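Local coordinates for uncharacterized protein (Pyrococcus furiosus, PDB 4XLZ) that removes an acetyl group from N,N'-diacetylchitobiose, probably by a metal-dependent route as in other CE-14 deacetylases, and binds cadmium in this crystal, at residues Leu86-Glu91 / Arg216-Asp221; Thr112-Ser117 / Arg152-Leu157; Glu119-Leu124 / Ala158-Ala163. All coordinates share one frame; numbering follows the deposited sequence.

Contact 1 (Leu86-Glu91 / Arg216-Asp221); sequences LIRRRE and RSQFTD
The carboxylate of Glu91 takes hold of Ser217 by both its backbone and its side chain, and this is the tight end of the contact. Glu91 OE1 accepts from Ser217 N at 2.8 Å, met on the syn side but 35° out of the carboxylate plane, while Glu91 OE2 receives the hydroxyl Ser217 OG at 2.7 Å through its syn lone pair. One bond to each oxygen fixes the carboxylate's rotation. Ser217 OG sits between the backbone N and carbonyl carbon (chi1 64°) and accepts from Gln218 NE2 at 3.0 Å, which ties the Gln218 amide to the same node. That amide lies flat over one face of the Arg88 guanidinium, the planes 2° apart, with Gln218 CD 3.4 Å from Arg88 CZ and above the group's centre. Segment 86-91 belongs to helix 81-99 of the de-N-acetylase domain, and 216-221 runs through the loop after helix 205-213 to the first residue of helix 221-240, so a late loop is pinned onto an early helix. Arg88 NH1 and NH2 bond to the carbonyls of Gly70 and Pro41, and Gln218 NE2 reaches Gly73 O. Arg88 also packs on the metal ligand His40, and its side chain lies about 6 Å from a cadmium ion, which probably places the stack beside the metal site. The packing is sparser elsewhere: Ile87 CG2 comes only to 4.1 Å from Ser217 CB, and the exposed Arg216 brings its CB to 3.7 Å from Glu91 OE1 before its chain leads away toward a weak, long ion pair with Glu94.

Contact 2 (Thr112-Ser117 / Arg152-Leu157); sequences TELPYS and RRTGFL
Leu157 and Tyr116 form the apolar centre: Leu157 CD2 lies 3.6 Å from Tyr116 CD2, and Phe156 CB meets the neighbouring ring atom Tyr116 CE2 at 3.8 Å. The ring reaches helix 149-164 because Tyr116 CG stands anti to the backbone N (chi1 179°). Leu114 CD2 comes within 3.4 Å of Thr154 OG1, the side chains crossing at about a right angle; that hydroxyl's hydrogen bond goes to Asp150 O, so the approach is packing alone. Farther out, the extended Arg153 chain passes Tyr116, whose CB is 3.7 Å above the guanidinium plane, toward its rim. At the polar edge Arg153 NH1 donates to Leu114 O at 2.9 Å, nearly straight at 165°, with the acceptor 3° from the guanidinium plane. An alanine in place of Arg153 would probably leave Leu114 O without this donor and uncover the flank of Tyr116 CB. Arg153 NH2 hydrogen-bonds to a bound Tris molecule, probably from the crystallisation liquor, though it may mark a pocket, and Tyr116 packs on Arg153 of a neighbouring subunit. The arginine thus fastens the loop after strand 103-109 to the helix carrying the metal ligand His151, a loop-on-helix contact probably near the metal site of this de-N-acetylase domain.

Contact 3 (Glu119-Leu124 / Ala158-Ala163); sequences EVRKDL and AIESVA
Arg121 and Glu160 supply the ionic part of this helix-helix contact, a salt bridge in which both donors converge on one oxygen. Arg121 NE and Arg121 NH2 each lie 2.8 Å from Glu160 OE1; the grip is side-on, through NE and one terminal nitrogen, and the acceptor is only 2° out of the guanidinium plane. The carboxylate plane is turned 43° from it, and both nitrogens reach OE1 from the same face of the carboxylate. NE comes on the anti side but well out of the plane, NH2 from above it. The other oxygen, Glu160 OE2, is held by Tyr116 OH and by Arg152 of a neighbouring subunit, so both oxygens of this buried carboxylate have partners; two arginines so close would probably favour its charged form.

Close van der Waals packing makes up the second kind of interaction, and Ser161 is its centre. Ser161 OG, anti to its carbonyl carbon, comes to 3.4 Å from Arg121 CA and 3.5 Å from Leu124 CB; the same hydroxyl is hydrogen-bonded to Leu157 O within its helix, which satisfies it although its neighbours across the contact are carbon atoms. Leu124 CB also lies 3.6 Å from Ser161 CB, and Leu124 CD1 extends to Ala158 CA at 4.0 Å. The small serine lets the backbones approach, with Arg121 CA and Ser161 CA 5.4 Å apart.

The axes of the short segments pass 9.0 Å apart and cross at -61°. Helices 118-131 and 149-164 flank strand 135-139 in sequence, and Leu124 continues onto Ile65 and Met67 of strand 61-68; this is the helical layer on a parallel five-stranded sheet of order 3-2-1-4-5, the Rossmann-like alpha/beta fold of the GlcNAc-PI de-N-acetylase domain.

Contact 3 belongs to the core, every touching residue being buried, whereas contacts 1 and 2 are partly buried. Contact 1 lies nearest the surface: its centre is about 21 Å from the chain centre, against about 13 Å for the other two, and it alone includes an exposed touching residue. Contacts 2 and 3 share helix 149-164 and touch, Leu157 CD2 lying 3.6 Å from Arg121 CG; contact 1 uses other elements, its centre about 23 Å from that of contact 2. Their chemistry differs accordingly: a carboxylate gripping a serine beside a stacked arginine-glutamine pair in contact 1, an apolar patch edged by one arginine-carbonyl bond in contact 2, and a buried ion pair beside serine-leucine packing in contact 3.

Contact 1 (Leu86-Glu91 / Arg216-Asp221)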
loop_
_atom_site.group_PDB
_atom_site.type_symbol
_atom_site.label_atom_id
_atom_site.label_comp_id
_atom_site.label_asym_id
_atom_site.label_seq_id
_atom_site.Cartn_x
_atom_site.Cartn_y
_atom_site.Cartn_z
ATOM N N LEU A 86 2.939 12.608 24.622
ATOM C CA LEU A 86 4.015 13.144 25.422
ATOM C C LEU A 86 3.875 12.744 26.919
ATOM O O LEU A 86 4.894 12.386 27.547
ATOM C CB LEU A 86 3.914 14.679 25.259
ATOM C CG LEU A 86 4.900 15.498 26.056
ATOM C CD1 LEU A 86 6.316 15.190 25.631
ATOM C CD2 LEU A 86 4.549 16.987 25.876
ATOM N N ILE A 87 2.610 12.753 27.383
ATOM C CA ILE A 87 2.372 12.322 28.778
ATOM C C ILE A 87 2.789 10.874 28.975
ATOM O O ILE A 87 3.465 10.458 29.966
ATOM C CB ILE A 87 0.885 12.466 29.111
ATOM C CG1 ILE A 87 0.512 13.963 29.259
ATOM C CG2 ILE A 87 0.465 11.619 30.362
ATOM C CD1 ILE A 87 -0.997 14.203 29.175
ATOM N N ARG A 88 2.459 9.987 27.996
ATOM C CA ARG A 88 2.835 8.601 28.132
ATOM C C ARG A 88 4.294 8.260 28.058
ATOM O O ARG A 88 4.762 7.243 28.655
ATOM C CB ARG A 88 2.046 7.757 27.092
ATOM C CG ARG A 88 0.534 7.863 27.420
ATOM C CD ARG A 88 -0.336 6.909 26.488
ATOM N NE ARG A 88 -0.097 5.524 26.852
ATOM C CZ ARG A 88 -0.836 4.478 26.330
ATOM N NH1 ARG A 88 -1.743 4.821 25.389
ATOM N NH2 ARG A 88 -0.601 3.217 26.724
ATOM N N ARG A 89 5.105 9.131 27.340
ATOM C CA ARG A 89 6.536 8.902 27.361
ATOM C C ARG A 89 7.088 9.131 28.787
ATOM O O ARG A 89 7.890 8.306 29.236
ATOM C CB ARG A 89 7.155 9.907 26.358
ATOM C CG ARG A 89 8.641 9.649 26.409
ATOM C CD ARG A 89 9.246 10.779 25.623
ATOM N NE ARG A 89 8.751 10.565 24.246
ATOM C CZ ARG A 89 9.524 10.286 23.189
ATOM N NH1 ARG A 89 10.906 10.275 23.310
ATOM N NH2 ARG A 89 8.883 10.058 22.044
ATOM N N ARG A 90 6.572 10.187 29.397
ATOM C CA ARG A 90 7.064 10.424 30.793
ATOM C C ARG A 90 6.580 9.321 31.779
ATOM O O ARG A 90 7.347 8.881 32.629
ATOM C CB ARG A 90 6.525 11.755 31.254
ATOM C CG ARG A 90 7.094 12.872 30.386
ATOM C CD ARG A 90 6.313 14.162 30.346
ATOM N NE ARG A 90 7.036 15.217 29.564
ATOM C CZ ARG A 90 6.645 16.493 29.501
ATOM N NH1 ARG A 90 5.531 16.892 30.159
ATOM N NH2 ARG A 90 7.347 17.358 28.761
ATOM N N GLU A 91 5.324 8.872 31.580
ATOM C CA GLU A 91 4.844 7.702 32.395
ATOM C C GLU A 91 5.706 6.499 32.272
ATOM O O GLU A 91 6.048 5.814 33.194
ATOM C CB GLU A 91 3.424 7.356 32.007
ATOM C CG GLU A 91 2.491 8.466 32.479
ATOM C CD GLU A 91 1.042 8.366 32.093
ATOM O OE1 GLU A 91 0.155 9.158 32.619
ATOM O OE2 GLU A 91 0.688 7.542 31.172
ATOM N N ARG A 216 -0.429 6.658 34.658
ATOM C CA ARG A 216 -1.646 7.239 35.242
ATOM C C ARG A 216 -2.740 7.522 34.241
ATOM O O ARG A 216 -3.932 7.403 34.497
ATOM C CB ARG A 216 -1.324 8.531 35.977
ATOM C CG ARG A 216 -0.396 8.303 37.145
ATOM C CD ARG A 216 -0.026 9.620 37.793
ATOM N NE ARG A 216 1.260 9.502 38.483
ATOM C CZ ARG A 216 1.421 9.738 39.798
ATOM N NH1 ARG A 216 2.624 9.613 40.369
ATOM N NH2 ARG A 216 0.359 10.096 40.540
ATOM N N SER A 217 -2.349 7.981 33.006
ATOM C CA SER A 217 -3.346 8.349 32.022
ATOM C C SER A 217 -4.194 7.151 31.574
ATOM O O SER A 217 -5.334 7.346 31.068
ATOM C CB SER A 217 -2.573 8.903 30.749
ATOM O OG SER A 217 -1.797 7.869 30.184
ATOM N N GLN A 218 -3.627 5.979 31.753
ATOM C CA GLN A 218 -4.368 4.783 31.352
ATOM C C GLN A 218 -5.203 4.206 32.506
ATOM O O GLN A 218 -6.103 3.430 32.271
ATOM C CB GLN A 218 -3.449 3.689 30.780
ATOM C CG GLN A 218 -2.593 4.296 29.553
ATOM C CD GLN A 218 -3.411 4.872 28.538
ATOM O OE1 GLN A 218 -4.245 4.128 27.985
ATOM N NE2 GLN A 218 -3.435 6.165 28.349
ATOM N N PHE A 219 -4.670 4.400 33.665
ATOM C CA PHE A 219 -5.238 3.614 34.911
ATOM C C PHE A 219 -5.713 4.650 35.877
ATOM O O PHE A 219 -5.007 4.892 36.909
ATOM C CB PHE A 219 -4.139 2.704 35.459
ATOM C CG PHE A 219 -3.818 1.587 34.473
ATOM C CD1 PHE A 219 -4.828 0.631 34.189
ATOM C CD2 PHE A 219 -2.613 1.590 33.793
ATOM C CE1 PHE A 219 -4.612 -0.356 33.218
ATOM C CE2 PHE A 219 -2.341 0.542 32.832
ATOM C CZ PHE A 219 -3.342 -0.375 32.484
ATOM N N THR A 220 -6.814 5.268 35.554
ATOM C CA THR A 220 -7.496 6.076 36.521
ATOM C C THR A 220 -8.034 5.148 37.585
ATOM O O THR A 220 -8.087 3.970 37.432
ATOM C CB THR A 220 -8.718 6.769 35.884
ATOM O OG1 THR A 220 -9.633 5.761 35.348
ATOM C CG2 THR A 220 -8.321 7.770 34.742
ATOM N N ASP A 221 -8.379 5.737 38.765
ATOM C CA ASP A 221 -9.030 4.879 39.809
ATOM C C ASP A 221 -10.245 4.146 39.292
ATOM O O ASP A 221 -10.404 2.974 39.583
ATOM C CB ASP A 221 -9.473 5.819 40.933
ATOM C CG ASP A 221 -8.323 6.240 41.790
ATOM O OD1 ASP A 221 -8.521 7.202 42.565
ATOM O OD2 ASP A 221 -7.218 5.595 41.768
#

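Contact 2 (Thr112-Ser117 / Arg152-Leu157)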
loop_
_atom_site.group_PDB
_atom_site.type_symbol
_atom_site.label_atom_id
_atom_site.label_comp_id
_atom_site.label_asym_id
_atom_site.label_seq_id
_atom_site.Cartn_x
_atom_site.Cartn_y
_atom_site.Cartn_z
ATOM N N THR A 112 -2.645 2.258 16.966
ATOM C CA THR A 112 -3.755 1.708 16.115
ATOM C C THR A 112 -3.317 1.696 14.641
ATOM O O THR A 112 -4.113 1.254 13.794
ATOM C CB THR A 112 -5.153 2.352 16.206
ATOM O OG1 THR A 112 -5.220 3.680 15.692
ATOM C CG2 THR A 112 -5.624 2.310 17.749
ATOM N N GLU A 113 -2.084 2.154 14.365
ATOM C CA GLU A 113 -1.609 2.335 12.966
ATOM C C GLU A 113 -0.256 1.680 12.888
ATOM O O GLU A 113 0.493 2.017 11.878
ATOM C CB GLU A 113 -1.548 3.824 12.578
ATOM C CG GLU A 113 -2.960 4.494 12.851
ATOM C CD GLU A 113 -3.090 5.895 12.350
ATOM O OE1 GLU A 113 -4.195 6.445 12.483
ATOM O OE2 GLU A 113 -2.022 6.535 11.900
ATOM N N LEU A 114 0.137 0.712 13.671
ATOM C CA LEU A 114 1.424 0.035 13.465
ATOM C C LEU A 114 1.414 -0.720 12.134
ATOM O O LEU A 114 0.576 -1.629 12.049
ATOM C CB LEU A 114 1.660 -0.924 14.659
ATOM C CG LEU A 114 3.002 -1.689 14.525
ATOM C CD1 LEU A 114 4.274 -0.703 14.562
ATOM C CD2 LEU A 114 3.136 -2.705 15.689
ATOM N N PRO A 115 2.281 -0.449 11.192
ATOM C CA PRO A 115 2.238 -1.288 9.977
ATOM C C PRO A 115 2.698 -2.665 10.192
ATOM O O PRO A 115 3.496 -2.955 11.114
ATOM C CB PRO A 115 3.215 -0.549 9.015
ATOM C CG PRO A 115 3.388 0.872 9.625
ATOM C CD PRO A 115 3.250 0.671 11.128
ATOM N N TYR A 116 2.288 -3.540 9.242
ATOM C CA TYR A 116 2.896 -4.878 9.212
ATOM C C TYR A 116 3.714 -4.915 7.894
ATOM O O TYR A 116 3.144 -5.154 6.797
ATOM C CB TYR A 116 1.812 -5.996 9.236
ATOM C CG TYR A 116 2.431 -7.339 9.187
ATOM C CD1 TYR A 116 2.346 -8.116 7.998
ATOM C CD2 TYR A 116 3.177 -7.838 10.262
ATOM C CE1 TYR A 116 2.898 -9.422 7.951
ATOM C CE2 TYR A 116 3.785 -9.089 10.221
ATOM C CZ TYR A 116 3.674 -9.873 9.028
ATOM O OH TYR A 116 4.249 -11.117 8.919
ATOM N N SER A 117 4.990 -4.589 8.001
ATOM C CA SER A 117 5.732 -4.351 6.740
ATOM C C SER A 117 7.212 -4.590 7.023
ATOM O O SER A 117 7.754 -4.577 8.130
ATOM C CB SER A 117 5.541 -2.877 6.329
ATOM O OG SER A 117 6.171 -1.998 7.284
ATOM N N ARG A 152 -0.975 -8.067 17.712
ATOM C CA ARG A 152 -0.657 -9.217 16.856
ATOM C C ARG A 152 0.588 -8.851 15.966
ATOM O O ARG A 152 1.511 -9.671 15.871
ATOM C CB ARG A 152 -1.824 -9.472 15.907
ATOM C CG ARG A 152 -3.095 -9.949 16.639
ATOM C CD ARG A 152 -4.156 -10.352 15.605
ATOM N NE ARG A 152 -4.642 -9.236 14.787
ATOM C CZ ARG A 152 -5.806 -8.672 14.836
ATOM N NH1 ARG A 152 -6.698 -8.992 15.817
ATOM N NH2 ARG A 152 -6.116 -7.711 13.994
ATOM N N ARG A 153 0.555 -7.651 15.432
ATOM C CA ARG A 153 1.685 -7.272 14.559
ATOM C C ARG A 153 3.016 -7.177 15.331
ATOM O O ARG A 153 4.069 -7.591 14.775
ATOM C CB ARG A 153 1.391 -5.988 13.830
ATOM C CG ARG A 153 0.223 -6.183 12.791
ATOM C CD ARG A 153 -0.247 -4.874 12.221
ATOM N NE ARG A 153 -1.223 -5.196 11.194
ATOM C CZ ARG A 153 -1.510 -4.368 10.225
ATOM N NH1 ARG A 153 -1.037 -3.072 10.167
ATOM N NH2 ARG A 153 -2.357 -4.848 9.213
ATOM N N THR A 154 2.985 -6.649 16.589
ATOM C CA THR A 154 4.242 -6.632 17.296
ATOM C C THR A 154 4.808 -8.003 17.462
ATOM O O THR A 154 6.055 -8.226 17.345
ATOM C CB THR A 154 3.971 -5.943 18.675
ATOM O OG1 THR A 154 3.609 -4.589 18.472
ATOM C CG2 THR A 154 5.285 -5.961 19.518
ATOM N N GLY A 155 3.939 -8.997 17.840
ATOM C CA GLY A 155 4.449 -10.349 18.042
ATOM C C GLY A 155 5.097 -10.956 16.770
ATOM O O GLY A 155 6.187 -11.484 16.843
ATOM N N PHE A 156 4.324 -10.852 15.694
ATOM C CA PHE A 156 4.871 -11.469 14.455
ATOM C C PHE A 156 6.098 -10.739 13.995
ATOM O O PHE A 156 7.065 -11.392 13.616
ATOM C CB PHE A 156 3.772 -11.351 13.335
ATOM C CG PHE A 156 2.616 -12.341 13.469
ATOM C CD1 PHE A 156 2.890 -13.709 13.582
ATOM C CD2 PHE A 156 1.316 -11.803 13.528
ATOM C CE1 PHE A 156 1.772 -14.615 13.678
ATOM C CE2 PHE A 156 0.200 -12.723 13.660
ATOM C CZ PHE A 156 0.468 -14.119 13.740
ATOM N N LEU A 157 6.065 -9.414 13.998
ATOM C CA LEU A 157 7.269 -8.654 13.528
ATOM C C LEU A 157 8.478 -8.930 14.422
ATOM O O LEU A 157 9.615 -8.974 13.923
ATOM C CB LEU A 157 6.988 -7.193 13.502
ATOM C CG LEU A 157 5.913 -6.728 12.452
ATOM C CD1 LEU A 157 5.469 -5.244 12.803
ATOM C CD2 LEU A 157 6.538 -6.753 11.017
#

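Contact 3 (Glu119-Leu124 / Ala158-Ala163)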
loop_
_atom_site.group_PDB
_atom_site.type_symbol
_atom_site.label_atom_id
_atom_site.label_comp_id
_atom_site.label_asym_id
_atom_site.label_seq_id
_atom_site.Cartn_x
_atom_site.Cartn_y
_atom_site.Cartn_z
ATOM N N GLU A 119 9.434 -2.404 6.296
ATOM C CA GLU A 119 10.005 -1.201 6.924
ATOM C C GLU A 119 10.069 -1.379 8.466
ATOM O O GLU A 119 11.086 -0.999 9.101
ATOM C CB GLU A 119 9.138 -0.033 6.504
ATOM C CG GLU A 119 9.604 1.226 7.265
ATOM C CD GLU A 119 8.834 2.441 6.913
ATOM O OE1 GLU A 119 7.695 2.350 6.397
ATOM O OE2 GLU A 119 9.341 3.530 7.130
ATOM N N VAL A 120 8.988 -1.892 9.085
ATOM C CA VAL A 120 9.087 -1.977 10.582
ATOM C C VAL A 120 10.023 -3.071 10.995
ATOM O O VAL A 120 10.788 -2.946 11.955
ATOM C CB VAL A 120 7.685 -2.317 11.096
ATOM C CG1 VAL A 120 7.738 -2.356 12.679
ATOM C CG2 VAL A 120 6.677 -1.156 10.712
ATOM N N ARG A 121 10.143 -4.186 10.202
ATOM C CA ARG A 121 11.184 -5.184 10.497
ATOM C C ARG A 121 12.491 -4.507 10.460
ATOM O O ARG A 121 13.402 -4.887 11.291
ATOM C CB ARG A 121 11.165 -6.328 9.438
ATOM C CG ARG A 121 9.798 -7.150 9.482
ATOM C CD ARG A 121 10.038 -8.393 8.567
ATOM N NE ARG A 121 8.732 -9.055 8.419
ATOM C CZ ARG A 121 7.800 -8.700 7.516
ATOM N NH1 ARG A 121 8.095 -8.012 6.419
ATOM N NH2 ARG A 121 6.564 -9.158 7.745
ATOM N N LYS A 122 12.796 -3.686 9.444
ATOM C CA LYS A 122 14.132 -3.051 9.393
ATOM C C LYS A 122 14.377 -2.238 10.650
ATOM O O LYS A 122 15.535 -2.203 11.135
ATOM C CB LYS A 122 14.223 -2.119 8.168
ATOM C CG LYS A 122 14.321 -2.948 6.895
ATOM C CD LYS A 122 14.394 -1.889 5.763
ATOM C CE LYS A 122 14.626 -2.618 4.488
ATOM N NZ LYS A 122 14.448 -1.448 3.417
ATOM N N ASP A 123 13.387 -1.541 11.229
ATOM C CA ASP A 123 13.659 -0.760 12.478
ATOM C C ASP A 123 14.101 -1.748 13.604
ATOM O O ASP A 123 15.066 -1.526 14.370
ATOM C CB ASP A 123 12.348 -0.148 12.969
ATOM C CG ASP A 123 11.926 1.008 12.193
ATOM O OD1 ASP A 123 12.788 1.685 11.507
ATOM O OD2 ASP A 123 10.668 1.244 12.219
ATOM N N LEU A 124 13.379 -2.887 13.756
ATOM C CA LEU A 124 13.699 -3.876 14.794
ATOM C C LEU A 124 15.060 -4.457 14.544
ATOM O O LEU A 124 15.855 -4.645 15.450
ATOM C CB LEU A 124 12.633 -4.979 14.905
ATOM C CG LEU A 124 11.292 -4.402 15.361
ATOM C CD1 LEU A 124 10.331 -5.635 15.433
ATOM C CD2 LEU A 124 11.367 -3.774 16.781
ATOM N N ALA A 158 8.258 -9.127 15.732
ATOM C CA ALA A 158 9.427 -9.401 16.586
ATOM C C ALA A 158 10.056 -10.732 16.297
ATOM O O ALA A 158 11.272 -10.833 16.118
ATOM C CB ALA A 158 8.920 -9.407 18.082
ATOM N N ILE A 159 9.220 -11.784 16.071
ATOM C CA ILE A 159 9.721 -13.129 15.795
ATOM C C ILE A 159 10.484 -13.057 14.463
ATOM O O ILE A 159 11.580 -13.579 14.317
ATOM C CB ILE A 159 8.566 -14.125 15.711
ATOM C CG1 ILE A 159 7.995 -14.252 17.121
ATOM C CG2 ILE A 159 9.092 -15.502 15.220
ATOM C CD1 ILE A 159 6.600 -14.998 17.116
ATOM N N GLU A 160 9.837 -12.460 13.452
ATOM C CA GLU A 160 10.455 -12.355 12.088
ATOM C C GLU A 160 11.746 -11.627 12.181
ATOM O O GLU A 160 12.766 -12.010 11.502
ATOM C CB GLU A 160 9.485 -11.621 11.184
ATOM C CG GLU A 160 8.241 -12.476 10.960
ATOM C CD GLU A 160 6.997 -11.598 10.539
ATOM O OE1 GLU A 160 7.126 -10.402 10.245
ATOM O OE2 GLU A 160 5.864 -12.163 10.590
ATOM N N SER A 161 11.761 -10.507 12.890
ATOM C CA SER A 161 12.968 -9.641 12.909
ATOM C C SER A 161 14.098 -10.364 13.647
ATOM O O SER A 161 15.270 -10.155 13.265
ATOM C CB SER A 161 12.668 -8.347 13.608
ATOM O OG SER A 161 11.651 -7.637 12.837
ATOM N N VAL A 162 13.802 -11.114 14.702
ATOM C CA VAL A 162 14.903 -11.923 15.334
ATOM C C VAL A 162 15.529 -12.868 14.279
ATOM O O VAL A 162 16.768 -12.946 14.205
ATOM C CB VAL A 162 14.299 -12.670 16.555
ATOM C CG1 VAL A 162 15.346 -13.694 17.037
ATOM C CG2 VAL A 162 14.021 -11.610 17.677
ATOM N N ALA A 163 14.656 -13.538 13.496
ATOM C CA ALA A 163 15.194 -14.478 12.494
ATOM C C ALA A 163 15.996 -13.679 11.475
ATOM O O ALA A 163 17.114 -14.077 11.047
ATOM C CB ALA A 163 14.058 -15.143 11.781
#